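Vestitone reductase (Medicago sativa, PDB 2P4H) catalyses the stereospecific NADPH-dependent reduction of (3R)-vestitone to the isoflavanol DMI, the penultimate step in making the defence compound medicarpin in alfalfa. Local coordinates at residues G9-K19 / D41-P49; G192-I203 / D311-Y321. All coordinates share one frame; numbering follows the deposited sequence.

Contact 1: residues G9-K19 / D41-P49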
loop_
_atom_site.group_PDB
_atom_site.type_symbol
_atom_site.label_atom_id
_atom_site.label_comp_id
_atom_site.label_asym_id
_atom_site.label_seq_id
_atom_site.Cartn_x
_atom_site.Cartn_y
_atom_site.Cartn_z
ATOM N N GLY A 9 -11.703 3.508 -1.637
ATOM C CA GLY A 9 -12.400 2.559 -0.784
ATOM C C GLY A 9 -12.669 1.155 -1.291
ATOM O O GLY A 9 -12.792 0.229 -0.487
ATOM N N THR A 10 -12.782 0.978 -2.603
ATOM C CA THR A 10 -13.045 -0.355 -3.134
ATOM C C THR A 10 -11.773 -1.083 -3.554
ATOM O O THR A 10 -11.827 -2.218 -4.024
ATOM C CB THR A 10 -14.019 -0.314 -4.332
ATOM O OG1 THR A 10 -13.494 0.538 -5.353
ATOM C CG2 THR A 10 -15.387 0.195 -3.891
ATOM N N GLY A 11 -10.627 -0.431 -3.389
ATOM C CA GLY A 11 -9.374 -1.071 -3.740
ATOM C C GLY A 11 -8.962 -2.055 -2.660
ATOM O O GLY A 11 -9.526 -2.059 -1.569
ATOM N N PHE A 12 -7.976 -2.892 -2.962
ATOM C CA PHE A 12 -7.481 -3.878 -2.007
ATOM C C PHE A 12 -7.081 -3.243 -0.671
ATOM O O PHE A 12 -7.613 -3.603 0.384
ATOM C CB PHE A 12 -6.298 -4.630 -2.641
ATOM C CG PHE A 12 -5.454 -5.420 -1.669
ATOM C CD1 PHE A 12 -6.033 -6.214 -0.682
ATOM C CD2 PHE A 12 -4.067 -5.407 -1.785
ATOM C CE1 PHE A 12 -5.239 -6.983 0.175
ATOM C CE2 PHE A 12 -3.269 -6.172 -0.938
ATOM C CZ PHE A 12 -3.852 -6.961 0.041
ATOM N N LEU A 13 -6.158 -2.291 -0.705
ATOM C CA LEU A 13 -5.715 -1.663 0.534
ATOM C C LEU A 13 -6.800 -0.801 1.176
ATOM O O LEU A 13 -7.047 -0.892 2.383
ATOM C CB LEU A 13 -4.464 -0.814 0.286
ATOM C CG LEU A 13 -3.899 -0.168 1.553
ATOM C CD1 LEU A 13 -3.536 -1.241 2.570
ATOM C CD2 LEU A 13 -2.684 0.677 1.198
ATOM N N GLY A 14 -7.447 0.036 0.371
ATOM C CA GLY A 14 -8.485 0.899 0.899
ATOM C C GLY A 14 -9.601 0.153 1.603
ATOM O O GLY A 14 -10.012 0.538 2.701
ATOM N N SER A 15 -10.099 -0.913 0.983
ATOM C CA SER A 15 -11.184 -1.666 1.594
ATOM C C SER A 15 -10.737 -2.358 2.877
ATOM O O SER A 15 -11.507 -2.443 3.835
ATOM C CB SER A 15 -11.778 -2.681 0.604
ATOM O OG SER A 15 -10.827 -3.630 0.161
ATOM N N TRP A 16 -9.498 -2.843 2.919
ATOM C CA TRP A 16 -9.031 -3.497 4.134
ATOM C C TRP A 16 -8.903 -2.469 5.252
ATOM O O TRP A 16 -9.227 -2.748 6.407
ATOM C CB TRP A 16 -7.687 -4.200 3.920
ATOM C CG TRP A 16 -7.364 -5.070 5.092
ATOM C CD1 TRP A 16 -6.611 -4.740 6.183
ATOM C CD2 TRP A 16 -7.914 -6.364 5.359
ATOM N NE1 TRP A 16 -6.666 -5.750 7.120
ATOM C CE2 TRP A 16 -7.460 -6.757 6.636
ATOM C CE3 TRP A 16 -8.754 -7.229 4.642
ATOM C CZ2 TRP A 16 -7.819 -7.981 7.215
ATOM C CZ3 TRP A 16 -9.112 -8.442 5.216
ATOM C CH2 TRP A 16 -8.645 -8.807 6.489
ATOM N N ILE A 17 -8.433 -1.275 4.908
ATOM C CA ILE A 17 -8.292 -0.214 5.895
ATOM C C ILE A 17 -9.666 0.202 6.433
ATOM O O ILE A 17 -9.802 0.493 7.622
ATOM C CB ILE A 17 -7.535 0.995 5.290
ATOM C CG1 ILE A 17 -6.043 0.652 5.200
ATOM C CG2 ILE A 17 -7.751 2.246 6.136
ATOM C CD1 ILE A 17 -5.178 1.749 4.601
ATOM N N ILE A 18 -10.683 0.221 5.573
ATOM C CA ILE A 18 -12.028 0.575 6.026
ATOM C C ILE A 18 -12.498 -0.486 7.025
ATOM O O ILE A 18 -13.049 -0.165 8.078
ATOM C CB ILE A 18 -13.018 0.656 4.841
ATOM C CG1 ILE A 18 -12.709 1.903 4.005
ATOM C CG2 ILE A 18 -14.459 0.680 5.351
ATOM C CD1 ILE A 18 -13.578 2.067 2.786
ATOM N N LYS A 19 -12.267 -1.750 6.686
ATOM C CA LYS A 19 -12.636 -2.865 7.556
ATOM C C LYS A 19 -11.974 -2.675 8.923
ATOM O O LYS A 19 -12.625 -2.763 9.969
ATOM C CB LYS A 19 -12.165 -4.178 6.921
ATOM C CG LYS A 19 -12.316 -5.413 7.789
ATOM C CD LYS A 19 -11.792 -6.638 7.050
ATOM C CE LYS A 19 -11.850 -7.899 7.902
ATOM N NZ LYS A 19 -10.933 -7.843 9.070
ATOM N N ASP A 41 -21.227 -1.945 -7.327
ATOM C CA ASP A 41 -21.511 -2.871 -6.237
ATOM C C ASP A 41 -20.501 -2.728 -5.105
ATOM O O ASP A 41 -19.338 -3.107 -5.245
ATOM C CB ASP A 41 -21.510 -4.311 -6.754
ATOM C CG ASP A 41 -21.692 -5.327 -5.647
ATOM O OD1 ASP A 41 -22.637 -5.173 -4.845
ATOM O OD2 ASP A 41 -20.894 -6.285 -5.580
ATOM N N VAL A 42 -20.955 -2.180 -3.982
ATOM C CA VAL A 42 -20.096 -1.987 -2.820
ATOM C C VAL A 42 -20.572 -2.828 -1.642
ATOM O O VAL A 42 -20.281 -2.516 -0.487
ATOM C CB VAL A 42 -20.070 -0.505 -2.386
ATOM C CG1 VAL A 42 -19.459 0.347 -3.484
ATOM C CG2 VAL A 42 -21.483 -0.030 -2.064
ATOM N N SER A 43 -21.302 -3.897 -1.940
ATOM C CA SER A 43 -21.822 -4.774 -0.900
ATOM C C SER A 43 -20.735 -5.320 0.018
ATOM O O SER A 43 -20.955 -5.474 1.220
ATOM C CB SER A 43 -22.601 -5.933 -1.527
ATOM O OG SER A 43 -23.750 -5.458 -2.207
ATOM N N PHE A 44 -19.558 -5.606 -0.533
ATOM C CA PHE A 44 -18.477 -6.139 0.285
ATOM C C PHE A 44 -18.006 -5.111 1.306
ATOM O O PHE A 44 -17.302 -5.447 2.256
ATOM C CB PHE A 44 -17.317 -6.627 -0.595
ATOM C CG PHE A 44 -16.564 -5.531 -1.292
ATOM C CD1 PHE A 44 -15.426 -4.978 -0.713
ATOM C CD2 PHE A 44 -16.975 -5.071 -2.538
ATOM C CE1 PHE A 44 -14.706 -3.986 -1.368
ATOM C CE2 PHE A 44 -16.263 -4.077 -3.201
ATOM C CZ PHE A 44 -15.123 -3.533 -2.615
ATOM N N LEU A 45 -18.408 -3.857 1.111
ATOM C CA LEU A 45 -18.061 -2.789 2.041
ATOM C C LEU A 45 -19.227 -2.525 2.992
ATOM O O LEU A 45 -19.049 -2.470 4.204
ATOM C CB LEU A 45 -17.720 -1.493 1.293
ATOM C CG LEU A 45 -16.378 -1.407 0.561
ATOM C CD1 LEU A 45 -16.247 -0.040 -0.097
ATOM C CD2 LEU A 45 -15.235 -1.635 1.547
ATOM N N THR A 46 -20.425 -2.371 2.434
ATOM C CA THR A 46 -21.606 -2.097 3.247
ATOM C C THR A 46 -21.998 -3.265 4.148
ATOM O O THR A 46 -22.742 -3.084 5.113
ATOM C CB THR A 46 -22.819 -1.704 2.368
ATOM O OG1 THR A 46 -23.094 -2.744 1.423
ATOM C CG2 THR A 46 -22.531 -0.411 1.619
ATOM N N ASN A 47 -21.492 -4.455 3.839
ATOM C CA ASN A 47 -21.787 -5.632 4.646
ATOM C C ASN A 47 -20.770 -5.802 5.770
ATOM O O ASN A 47 -20.937 -6.654 6.641
ATOM C CB ASN A 47 -21.812 -6.895 3.780
ATOM C CG ASN A 47 -23.042 -6.968 2.892
ATOM O OD1 ASN A 47 -24.166 -6.787 3.357
ATOM N ND2 ASN A 47 -22.833 -7.243 1.609
ATOM N N LEU A 48 -19.716 -4.993 5.751
ATOM C CA LEU A 48 -18.697 -5.069 6.790
ATOM C C LEU A 48 -19.318 -4.683 8.126
ATOM O O LEU A 48 -20.155 -3.782 8.197
ATOM C CB LEU A 48 -17.532 -4.123 6.483
ATOM C CG LEU A 48 -16.649 -4.403 5.263
ATOM C CD1 LEU A 48 -15.635 -3.276 5.121
ATOM C CD2 LEU A 48 -15.939 -5.743 5.416
ATOM N N PRO A 49 -18.923 -5.369 9.207
ATOM C CA PRO A 49 -19.470 -5.060 10.530
ATOM C C PRO A 49 -19.318 -3.579 10.876
ATOM O O PRO A 49 -18.227 -3.017 10.761
ATOM C CB PRO A 49 -18.653 -5.960 11.452
ATOM C CG PRO A 49 -18.387 -7.153 10.591
ATOM C CD PRO A 49 -18.006 -6.520 9.273
HETATM O O HOH W 1 -15.280 -4.159 9.768
#
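Phe44 presents the edge of its ring to the 9-19 segment: CE1 meets Ser15 CB at 3.8 Å, in the ring plane, and CZ reaches Thr10 CB at the same distance. With chi1 at 69°, CG of Phe44 lies between its own backbone N and carbonyl carbon, which turns the ring edge toward the start of helix 12-23. The side chain of Thr10 runs roughly at right angles to those of Phe44 and Leu45, and CD1 of Leu45 approaches Thr10 CG2 at 3.9 Å. Both methyls of Leu45 lie near Gly9 O, CD1 at 3.5 Å, and CD2 also packs on Ser15 CB (3.7 Å). Gly9, Gly11 and Gly14 fit the GxGxxG pattern of a Rossmann fold, running from the loop after strand 3-7 into helix 12-23, and are predicted to bind NADP(+). Phe44 and Leu45 of helix 43-46 thus pack against this probable cofactor loop at Gly9 and Thr10. Ser15 keeps its hydroxyl for its own helix: OG donates to Gly11 O at 2.7 Å, and Ser15 N reaches that oxygen from the opposite face of the carbonyl plane. Further along, Leu48 lies across Ile18, with CD1 4.1 Å from Ile18 CG2, and touches the root of Lys19. The lysine's amino end leads away to a salt bridge with Glu23. Past this apolar row a water donates to Lys19 O and, weakly, to Pro49 O.

Contact 2: residues G192-I203 / D311-Y321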
loop_
_atom_site.group_PDB
_atom_site.type_symbol
_atom_site.label_atom_id
_atom_site.label_comp_id
_atom_site.label_asym_id
_atom_site.label_seq_id
_atom_site.Cartn_x
_atom_site.Cartn_y
_atom_site.Cartn_z
ATOM N N GLY A 192 -2.026 -10.614 2.212
ATOM C CA GLY A 192 -2.846 -11.078 3.322
ATOM C C GLY A 192 -4.230 -11.440 2.832
ATOM O O GLY A 192 -4.405 -11.780 1.662
ATOM N N ARG A 193 -5.217 -11.405 3.723
ATOM C CA ARG A 193 -6.584 -11.682 3.304
ATOM C C ARG A 193 -7.054 -10.414 2.600
ATOM O O ARG A 193 -6.416 -9.367 2.703
ATOM C CB ARG A 193 -7.498 -11.947 4.504
ATOM C CG ARG A 193 -7.204 -13.209 5.290
ATOM C CD ARG A 193 -8.312 -13.450 6.311
ATOM N NE ARG A 193 -9.610 -13.593 5.656
ATOM C CZ ARG A 193 -10.060 -14.722 5.114
ATOM N NH1 ARG A 193 -9.327 -15.827 5.153
ATOM N NH2 ARG A 193 -11.241 -14.738 4.511
ATOM N N PHE A 194 -8.164 -10.509 1.880
ATOM C CA PHE A 194 -8.716 -9.355 1.183
ATOM C C PHE A 194 -10.225 -9.489 1.055
ATOM O O PHE A 194 -10.759 -10.599 1.075
ATOM C CB PHE A 194 -8.065 -9.202 -0.201
ATOM C CG PHE A 194 -8.142 -10.437 -1.065
ATOM C CD1 PHE A 194 -9.196 -10.619 -1.961
ATOM C CD2 PHE A 194 -7.146 -11.407 -0.999
ATOM C CE1 PHE A 194 -9.249 -11.749 -2.779
ATOM C CE2 PHE A 194 -7.189 -12.539 -1.809
ATOM C CZ PHE A 194 -8.242 -12.713 -2.703
ATOM N N VAL A 195 -10.911 -8.356 0.947
ATOM C CA VAL A 195 -12.364 -8.371 0.807
ATOM C C VAL A 195 -12.820 -7.819 -0.539
ATOM O O VAL A 195 -14.007 -7.882 -0.866
ATOM C CB VAL A 195 -13.064 -7.569 1.938
ATOM C CG1 VAL A 195 -12.810 -8.236 3.284
ATOM C CG2 VAL A 195 -12.577 -6.126 1.950
ATOM N N CYS A 196 -11.885 -7.281 -1.319
ATOM C CA CYS A 196 -12.216 -6.732 -2.631
ATOM C C CYS A 196 -12.625 -7.839 -3.608
ATOM O O CYS A 196 -12.238 -8.999 -3.450
ATOM C CB CYS A 196 -11.040 -5.917 -3.184
ATOM S SG CYS A 196 -9.451 -6.758 -3.147
ATOM N N PRO A 197 -13.413 -7.489 -4.640
ATOM C CA PRO A 197 -13.906 -8.427 -5.654
ATOM C C PRO A 197 -12.921 -9.118 -6.596
ATOM O O PRO A 197 -13.273 -10.118 -7.219
ATOM C CB PRO A 197 -14.944 -7.594 -6.408
ATOM C CG PRO A 197 -14.377 -6.221 -6.336
ATOM C CD PRO A 197 -13.931 -6.131 -4.892
ATOM N N LYS A 198 -11.701 -8.607 -6.707
ATOM C CA LYS A 198 -10.713 -9.223 -7.588
ATOM C C LYS A 198 -9.439 -9.582 -6.836
ATOM O O LYS A 198 -9.127 -8.979 -5.809
ATOM C CB LYS A 198 -10.361 -8.279 -8.741
ATOM C CG LYS A 198 -11.516 -7.965 -9.676
ATOM C CD LYS A 198 -11.068 -7.049 -10.804
ATOM C CE LYS A 198 -12.211 -6.752 -11.758
ATOM N NZ LYS A 198 -11.781 -5.857 -12.869
ATOM N N LEU A 199 -8.708 -10.566 -7.352
ATOM C CA LEU A 199 -7.451 -10.987 -6.737
ATOM C C LEU A 199 -6.427 -9.860 -6.867
ATOM O O LEU A 199 -6.084 -9.456 -7.978
ATOM C CB LEU A 199 -6.918 -12.237 -7.443
ATOM C CG LEU A 199 -5.555 -12.758 -6.972
ATOM C CD1 LEU A 199 -5.657 -13.229 -5.528
ATOM C CD2 LEU A 199 -5.103 -13.895 -7.871
ATOM N N PRO A 200 -5.930 -9.327 -5.734
ATOM C CA PRO A 200 -4.944 -8.245 -5.828
ATOM C C PRO A 200 -3.681 -8.692 -6.558
ATOM O O PRO A 200 -3.176 -9.792 -6.335
ATOM C CB PRO A 200 -4.665 -7.893 -4.365
ATOM C CG PRO A 200 -5.949 -8.252 -3.674
ATOM C CD PRO A 200 -6.321 -9.564 -4.334
ATOM N N ASP A 201 -3.170 -7.824 -7.424
ATOM C CA ASP A 201 -1.973 -8.111 -8.194
ATOM C C ASP A 201 -0.788 -8.479 -7.299
ATOM O O ASP A 201 -0.036 -9.399 -7.609
ATOM C CB ASP A 201 -1.617 -6.892 -9.052
ATOM C CG ASP A 201 -0.388 -7.115 -9.901
ATOM O OD1 ASP A 201 -0.438 -7.977 -10.801
ATOM O OD2 ASP A 201 0.628 -6.428 -9.665
ATOM N N SER A 202 -0.624 -7.766 -6.189
ATOM C CA SER A 202 0.486 -8.037 -5.286
ATOM C C SER A 202 0.414 -9.448 -4.710
ATOM O O SER A 202 1.443 -10.098 -4.510
ATOM C CB SER A 202 0.516 -7.004 -4.156
ATOM O OG SER A 202 -0.705 -6.986 -3.443
ATOM N N ILE A 203 -0.798 -9.924 -4.448
ATOM C CA ILE A 203 -0.969 -11.268 -3.914
ATOM C C ILE A 203 -0.732 -12.302 -5.014
ATOM O O ILE A 203 -0.107 -13.335 -4.776
ATOM C CB ILE A 203 -2.375 -11.432 -3.285
ATOM C CG1 ILE A 203 -2.478 -10.515 -2.059
ATOM C CG2 ILE A 203 -2.633 -12.893 -2.913
ATOM C CD1 ILE A 203 -3.810 -10.571 -1.331
ATOM N N ASP A 311 -2.716 -16.280 5.442
ATOM C CA ASP A 311 -3.930 -15.492 5.281
ATOM C C ASP A 311 -4.263 -15.319 3.804
ATOM O O ASP A 311 -5.420 -15.432 3.405
ATOM C CB ASP A 311 -3.794 -14.125 5.965
ATOM C CG ASP A 311 -3.926 -14.216 7.476
ATOM O OD1 ASP A 311 -4.526 -15.200 7.955
ATOM O OD2 ASP A 311 -3.452 -13.304 8.188
ATOM N N ALA A 312 -3.247 -15.063 2.988
ATOM C CA ALA A 312 -3.465 -14.897 1.559
ATOM C C ALA A 312 -3.932 -16.210 0.924
ATOM O O ALA A 312 -4.884 -16.232 0.145
ATOM C CB ALA A 312 -2.180 -14.416 0.886
ATOM N N ILE A 313 -3.265 -17.306 1.266
ATOM C CA ILE A 313 -3.615 -18.604 0.706
ATOM C C ILE A 313 -5.017 -19.065 1.099
ATOM O O ILE A 313 -5.785 -19.505 0.237
ATOM C CB ILE A 313 -2.548 -19.653 1.091
ATOM C CG1 ILE A 313 -1.278 -19.388 0.272
ATOM C CG2 ILE A 313 -3.068 -21.065 0.850
ATOM C CD1 ILE A 313 -0.063 -20.168 0.726
ATOM N N GLN A 314 -5.370 -18.950 2.377
ATOM C CA GLN A 314 -6.705 -19.363 2.810
ATOM C C GLN A 314 -7.779 -18.505 2.140
ATOM O O GLN A 314 -8.836 -19.012 1.749
ATOM C CB GLN A 314 -6.850 -19.264 4.333
ATOM C CG GLN A 314 -5.910 -20.159 5.136
ATOM C CD GLN A 314 -5.839 -21.583 4.610
ATOM O OE1 GLN A 314 -6.840 -22.147 4.161
ATOM N NE2 GLN A 314 -4.656 -22.179 4.680
ATOM N N CYS A 315 -7.515 -17.209 2.000
ATOM C CA CYS A 315 -8.485 -16.315 1.377
ATOM C C CYS A 315 -8.657 -16.700 -0.090
ATOM O O CYS A 315 -9.779 -16.765 -0.598
ATOM C CB CYS A 315 -8.029 -14.857 1.501
ATOM S SG CYS A 315 -9.290 -13.648 1.028
ATOM N N CYS A 316 -7.548 -16.970 -0.770
ATOM C CA CYS A 316 -7.612 -17.367 -2.170
ATOM C C CYS A 316 -8.392 -18.668 -2.342
ATOM O O CYS A 316 -9.162 -18.815 -3.292
ATOM C CB CYS A 316 -6.203 -17.527 -2.744
ATOM S SG CYS A 316 -5.401 -15.959 -3.134
ATOM N N LYS A 317 -8.193 -19.613 -1.430
ATOM C CA LYS A 317 -8.906 -20.889 -1.500
ATOM C C LYS A 317 -10.407 -20.668 -1.341
ATOM O O LYS A 317 -11.212 -21.226 -2.089
ATOM C CB LYS A 317 -8.400 -21.834 -0.408
ATOM C CG LYS A 317 -6.997 -22.366 -0.662
ATOM C CD LYS A 317 -6.402 -23.008 0.581
ATOM C CE LYS A 317 -7.232 -24.181 1.076
ATOM N NZ LYS A 317 -6.657 -24.742 2.335
ATOM N N GLU A 318 -10.779 -19.842 -0.371
ATOM C CA GLU A 318 -12.182 -19.543 -0.108
ATOM C C GLU A 318 -12.870 -18.892 -1.299
ATOM O O GLU A 318 -14.033 -19.184 -1.595
ATOM C CB GLU A 318 -12.300 -18.600 1.091
ATOM C CG GLU A 318 -11.913 -19.204 2.426
ATOM C CD GLU A 318 -11.751 -18.150 3.506
ATOM O OE1 GLU A 318 -12.370 -17.068 3.384
ATOM O OE2 GLU A 318 -11.014 -18.403 4.481
ATOM N N LYS A 319 -12.144 -18.015 -1.984
ATOM C CA LYS A 319 -12.697 -17.281 -3.113
ATOM C C LYS A 319 -12.520 -17.915 -4.490
ATOM O O LYS A 319 -12.964 -17.354 -5.495
ATOM C CB LYS A 319 -12.145 -15.854 -3.095
ATOM C CG LYS A 319 -12.578 -15.077 -1.855
ATOM C CD LYS A 319 -12.084 -13.640 -1.873
ATOM C CE LYS A 319 -12.571 -12.874 -0.652
ATOM N NZ LYS A 319 -14.060 -12.766 -0.606
ATOM N N GLY A 320 -11.881 -19.078 -4.538
ATOM C CA GLY A 320 -11.710 -19.775 -5.801
ATOM C C GLY A 320 -10.516 -19.422 -6.666
ATOM O O GLY A 320 -10.475 -19.787 -7.840
ATOM N N TYR A 321 -9.538 -18.719 -6.106
ATOM C CA TYR A 321 -8.351 -18.361 -6.871
ATOM C C TYR A 321 -7.287 -19.439 -6.697
ATOM O O TYR A 321 -6.300 -19.473 -7.429
ATOM C CB TYR A 321 -7.822 -17.001 -6.417
ATOM C CG TYR A 321 -8.817 -15.886 -6.643
ATOM C CD1 TYR A 321 -9.216 -15.532 -7.934
ATOM C CD2 TYR A 321 -9.382 -15.205 -5.569
ATOM C CE1 TYR A 321 -10.158 -14.524 -8.144
ATOM C CE2 TYR A 321 -10.323 -14.197 -5.765
ATOM C CZ TYR A 321 -10.708 -13.863 -7.052
ATOM O OH TYR A 321 -11.656 -12.879 -7.238
HETATM O O HOH W 2 -7.059 -16.587 6.860
HETATM O O HOH W 3 -15.317 -10.030 0.487
HETATM O O HOH W 4 -12.305 -11.491 -4.570
#
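Phe194 sits with one ring face against Cys315 SG, 3.7 Å from the ring centroid and 14° off its normal, and the other face under Pro200 CD. The same sulfur accepts a hydrogen bond from Phe194 N at 3.4 Å, so backbone and ring of one residue both engage it. Cys316 SG comes to the ring edge and also meets Leu199 CD1 at 3.6 Å, while Ile203 CG2 closes in on Ala312 CB. Leu199 CB sits over the centre of the Tyr321 ring, a CH-pi contact just beyond the Schellman turn at Gly320.

The outer side is wetter and polar. Arg193, its chain bent at chi3 (60°), brings its guanidinium end-on to Glu318: NH2 donates to OE1 at 2.8 Å, nearly straight at 174°, and NH1 to OE2 at 3.2 Å. Water joins Arg193 NH1 to Asp311 OD1, while Asp311 OD2 is hydrogen-bonded to His226 NE2; another water links Val195 O to Lys319 NZ. A methionine in place of Arg193 would probably leave the Glu318 carboxylate without its charged mate and free to turn. Sulfur and aromatic packing probably hold helix 305-319 on segment 192-203, the ion pair adding a charged tie on the more polar side.

In the fold
Contacts 1 and 2 lie side by side, their centres 14 Å apart, and the 192-203 segment joins them directly. Phe44 of contact 1 meets that segment twice, with CD1 3.2 Å from Val195 O and CE2 3.5 Å from Pro197 CD. Ser15 OG lies 3.5 Å from Val195 CG2, and Phe12 CG packs on Pro200 CG at 3.5 Å. The glycine-rich loop predicted to bind NADP(+) belongs to contact 1; contact 2 comes close to it through Phe194, whose side chain is about 4 Å from that of Phe12. Thr10 and Lys198 also both approach the predicted cofactor residue Arg33, their side chains about 5 and 6 Å from its own.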